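Local coordinates for translation initiation factor eif-2b-like protein (Chaetomium thermophilum, PDB 4ZEO) that probably serves in translation initiation as the delta regulatory subunit of eIF2B, the guanine nucleotide exchange factor acting on eIF2, at residues N365-M379 with L424-G436. Residues are numbered along the deposited sequence; the frame is centred on the assembly and turned at random.
Sequences NGSLHAPSGTADVAM and LLFDNTHERYITG
Strands 368-371 and 426-429 pair antiparallel, with L368-T429 and A370-D427 as hydrogen-bonded pairs; they form part of a small three-stranded sheet beside the parallel sheet of the Rossmann-like domain. L368 exchanges two backbone hydrogen bonds with T429, and A370 two with D427, T429 N to L368 O measuring 2.8 Å. D427 ties this sheet to the start of helix 374-384. Chi1 of 67° sets D427 CG between its own N and C, turning the carboxylate to the helix start. There OD2 accepts from G373 N at 2.6 Å and A375 N at 3.3 Å, from opposite faces of the carboxylate plane. Replacing D427 by alanine removes OD2, which would probably leave both amides without this acceptor. On the face that carries H369 and N428, the H369 side chain crosses that of F426 at about a right angle, ring planes inclined 36° with centroids 4.5 Å apart. N428 ND2 donates to S367 OG, which lies in the amide plane (2.8 Å); the same OG donates to N365 OD1. Further along the helix, A378 CB packs on T429 CG2, and M379 makes a CH-pi contact, CG 3.3 Å from the Y433 centroid and 5° off the normal, plus an oblique Met-aromatic contact, SD 4.3 Å from that centroid.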
# COMPACT_ATOMS: atom_id res chain seq x y z
N ASN A 365 -9.62 -9.42 10.80
CA ASN A 365 -9.16 -10.62 11.52
C ASN A 365 -7.63 -10.74 11.60
O ASN A 365 -7.11 -11.72 12.12
CB ASN A 365 -9.77 -11.88 10.89
CG ASN A 365 -9.14 -12.25 9.57
OD1 ASN A 365 -8.43 -11.45 8.93
ND2 ASN A 365 -9.43 -13.45 9.11
N GLY A 366 -6.93 -9.78 11.02
CA GLY A 366 -5.48 -9.75 11.09
C GLY A 366 -4.76 -10.45 9.94
O GLY A 366 -3.55 -10.57 9.95
N SER A 367 -5.49 -10.95 8.96
CA SER A 367 -4.85 -11.66 7.85
C SER A 367 -4.38 -10.69 6.78
O SER A 367 -4.91 -9.59 6.65
CB SER A 367 -5.77 -12.72 7.25
OG SER A 367 -6.95 -12.13 6.74
N LEU A 368 -3.39 -11.13 6.01
CA LEU A 368 -2.75 -10.31 5.01
C LEU A 368 -3.24 -10.70 3.63
O LEU A 368 -3.20 -11.87 3.25
CB LEU A 368 -1.24 -10.42 5.10
CG LEU A 368 -0.45 -9.80 3.93
CD1 LEU A 368 -0.43 -8.23 3.98
CD2 LEU A 368 0.96 -10.38 3.89
N HIS A 369 -3.77 -9.71 2.92
CA HIS A 369 -4.14 -9.81 1.53
C HIS A 369 -2.91 -9.47 0.68
O HIS A 369 -2.39 -8.37 0.76
CB HIS A 369 -5.29 -8.87 1.23
CG HIS A 369 -6.03 -9.19 -0.02
ND1 HIS A 369 -6.22 -8.27 -1.03
CD2 HIS A 369 -6.64 -10.33 -0.44
CE1 HIS A 369 -6.91 -8.83 -2.01
NE2 HIS A 369 -7.17 -10.08 -1.68
N ALA A 370 -2.40 -10.43 -0.08
CA ALA A 370 -1.11 -10.25 -0.75
C ALA A 370 -1.07 -11.12 -2.01
O ALA A 370 -1.89 -12.04 -2.14
CB ALA A 370 0.04 -10.57 0.22
N PRO A 371 -0.13 -10.85 -2.94
CA PRO A 371 -0.07 -11.66 -4.16
C PRO A 371 0.06 -13.14 -3.86
O PRO A 371 0.75 -13.56 -2.93
CB PRO A 371 1.19 -11.16 -4.87
CG PRO A 371 1.33 -9.77 -4.43
CD PRO A 371 0.89 -9.77 -2.97
N SER A 372 -0.62 -13.91 -4.69
CA SER A 372 -0.76 -15.34 -4.49
C SER A 372 0.62 -16.02 -4.37
O SER A 372 1.54 -15.74 -5.15
CB SER A 372 -1.58 -15.89 -5.65
OG SER A 372 -1.39 -17.27 -5.79
N GLY A 373 0.76 -16.89 -3.37
CA GLY A 373 2.04 -17.51 -3.05
C GLY A 373 2.72 -16.93 -1.80
O GLY A 373 3.61 -17.56 -1.24
N THR A 374 2.25 -15.76 -1.33
CA THR A 374 2.75 -15.17 -0.09
C THR A 374 2.44 -16.05 1.12
O THR A 374 3.28 -16.22 2.02
CB THR A 374 2.15 -13.76 0.15
OG1 THR A 374 2.57 -12.88 -0.89
CG2 THR A 374 2.56 -13.18 1.51
N ALA A 375 1.22 -16.60 1.12
CA ALA A 375 0.76 -17.47 2.20
C ALA A 375 1.60 -18.73 2.34
O ALA A 375 1.89 -19.16 3.45
CB ALA A 375 -0.70 -17.85 1.99
N ASP A 376 2.01 -19.31 1.21
CA ASP A 376 2.83 -20.52 1.26
C ASP A 376 4.17 -20.22 1.91
O ASP A 376 4.66 -21.01 2.72
CB ASP A 376 3.01 -21.11 -0.14
CG ASP A 376 1.69 -21.43 -0.80
OD1 ASP A 376 1.11 -22.49 -0.51
OD2 ASP A 376 1.20 -20.60 -1.58
N VAL A 377 4.74 -19.06 1.58
CA VAL A 377 6.00 -18.62 2.17
C VAL A 377 5.87 -18.41 3.69
O VAL A 377 6.69 -18.94 4.45
CB VAL A 377 6.47 -17.30 1.52
CG1 VAL A 377 7.79 -16.83 2.14
CG2 VAL A 377 6.64 -17.48 0.04
N ALA A 378 4.84 -17.68 4.12
CA ALA A 378 4.58 -17.44 5.54
C ALA A 378 4.27 -18.74 6.31
O ALA A 378 4.70 -18.92 7.44
CB ALA A 378 3.43 -16.45 5.72
N MET A 379 3.50 -19.64 5.71
CA MET A 379 3.22 -20.92 6.35
C MET A 379 4.48 -21.77 6.53
O MET A 379 4.68 -22.38 7.58
CB MET A 379 2.18 -21.70 5.54
CG MET A 379 0.75 -21.14 5.66
SD MET A 379 -0.52 -22.16 4.86
CE MET A 379 -0.13 -21.86 3.14
N LEU A 424 -8.46 -13.07 -8.12
CA LEU A 424 -7.80 -14.38 -8.22
C LEU A 424 -6.28 -14.40 -7.94
O LEU A 424 -5.75 -15.42 -7.51
CB LEU A 424 -8.03 -14.96 -9.62
N LEU A 425 -5.59 -13.30 -8.20
CA LEU A 425 -4.14 -13.30 -8.07
C LEU A 425 -3.65 -12.86 -6.68
O LEU A 425 -2.50 -12.48 -6.49
CB LEU A 425 -3.56 -12.42 -9.18
CG LEU A 425 -4.09 -10.98 -9.26
CD1 LEU A 425 -3.32 -10.04 -8.33
CD2 LEU A 425 -4.04 -10.48 -10.69
N PHE A 426 -4.54 -12.98 -5.70
CA PHE A 426 -4.24 -12.67 -4.31
C PHE A 426 -4.53 -13.91 -3.48
O PHE A 426 -5.37 -14.72 -3.85
CB PHE A 426 -5.09 -11.50 -3.81
CG PHE A 426 -4.71 -10.17 -4.39
CD1 PHE A 426 -3.47 -9.61 -4.12
CD2 PHE A 426 -5.59 -9.49 -5.25
CE1 PHE A 426 -3.11 -8.39 -4.68
CE2 PHE A 426 -5.24 -8.27 -5.80
CZ PHE A 426 -3.99 -7.71 -5.51
N ASP A 427 -3.80 -14.08 -2.37
CA ASP A 427 -4.17 -15.12 -1.42
C ASP A 427 -4.22 -14.51 -0.00
O ASP A 427 -3.85 -13.35 0.21
CB ASP A 427 -3.23 -16.35 -1.51
CG ASP A 427 -1.79 -16.07 -1.06
OD1 ASP A 427 -1.51 -15.03 -0.42
OD2 ASP A 427 -0.91 -16.90 -1.35
N ASN A 428 -4.71 -15.29 0.95
CA ASN A 428 -4.84 -14.81 2.32
C ASN A 428 -3.85 -15.44 3.28
O ASN A 428 -3.80 -16.66 3.42
CB ASN A 428 -6.26 -15.06 2.80
CG ASN A 428 -6.55 -14.39 4.10
OD1 ASN A 428 -6.67 -15.06 5.13
ND2 ASN A 428 -6.62 -13.06 4.09
N THR A 429 -3.07 -14.61 3.96
CA THR A 429 -2.18 -15.16 4.97
C THR A 429 -2.79 -14.95 6.35
O THR A 429 -2.84 -13.82 6.85
CB THR A 429 -0.75 -14.53 4.92
OG1 THR A 429 -0.13 -14.81 3.65
CG2 THR A 429 0.12 -15.13 6.02
N HIS A 430 -3.20 -16.06 6.98
CA HIS A 430 -3.85 -16.02 8.30
C HIS A 430 -2.85 -15.45 9.31
O HIS A 430 -1.65 -15.68 9.19
CB HIS A 430 -4.28 -17.41 8.72
CG HIS A 430 -5.20 -17.44 9.91
ND1 HIS A 430 -4.74 -17.25 11.20
CD2 HIS A 430 -6.52 -17.70 10.01
CE1 HIS A 430 -5.76 -17.34 12.04
NE2 HIS A 430 -6.85 -17.62 11.34
N GLU A 431 -3.34 -14.70 10.30
CA GLU A 431 -2.46 -14.04 11.29
C GLU A 431 -1.57 -15.03 12.06
O GLU A 431 -0.51 -14.67 12.58
CB GLU A 431 -3.28 -13.19 12.25
CG GLU A 431 -3.73 -13.91 13.51
CD GLU A 431 -4.29 -12.94 14.53
OE1 GLU A 431 -4.98 -13.40 15.47
OE2 GLU A 431 -4.03 -11.72 14.38
N ARG A 432 -2.01 -16.27 12.14
CA ARG A 432 -1.31 -17.36 12.78
C ARG A 432 0.09 -17.55 12.13
O ARG A 432 1.02 -18.11 12.74
CB ARG A 432 -2.21 -18.61 12.68
CG ARG A 432 -1.58 -19.95 12.81
CD ARG A 432 -2.45 -21.06 12.14
NE ARG A 432 -3.88 -20.91 12.38
CZ ARG A 432 -4.81 -20.96 11.42
NH1 ARG A 432 -6.09 -20.81 11.73
NH2 ARG A 432 -4.46 -21.15 10.15
N TYR A 433 0.22 -17.13 10.87
CA TYR A 433 1.49 -17.27 10.16
C TYR A 433 2.25 -15.97 10.10
O TYR A 433 3.23 -15.86 9.34
CB TYR A 433 1.27 -17.82 8.74
CG TYR A 433 0.43 -19.07 8.72
CD1 TYR A 433 0.91 -20.27 9.27
CD2 TYR A 433 -0.82 -19.07 8.12
CE1 TYR A 433 0.15 -21.41 9.25
CE2 TYR A 433 -1.59 -20.22 8.09
CZ TYR A 433 -1.10 -21.38 8.65
OH TYR A 433 -1.87 -22.50 8.63
N ILE A 434 1.78 -14.98 10.86
CA ILE A 434 2.47 -13.70 10.93
C ILE A 434 2.98 -13.43 12.34
O ILE A 434 2.21 -13.41 13.29
CB ILE A 434 1.55 -12.55 10.46
CG1 ILE A 434 1.03 -12.84 9.05
CG2 ILE A 434 2.28 -11.21 10.51
CD1 ILE A 434 -0.21 -12.03 8.67
N THR A 435 4.30 -13.27 12.47
CA THR A 435 4.93 -12.97 13.75
C THR A 435 4.56 -11.56 14.22
O THR A 435 4.20 -11.34 15.36
CB THR A 435 6.46 -13.09 13.67
OG1 THR A 435 6.82 -14.41 13.22
CG2 THR A 435 7.12 -12.83 15.03
N GLY A 436 4.69 -10.60 13.32
CA GLY A 436 4.35 -9.24 13.66
C GLY A 436 4.24 -8.36 12.45
O GLY A 436 4.76 -8.70 11.38
O HOH W 1 -6.43 -14.35 10.70
O HOH W 2 -8.50 -15.14 7.02
O HOH W 3 -1.24 -13.34 1.63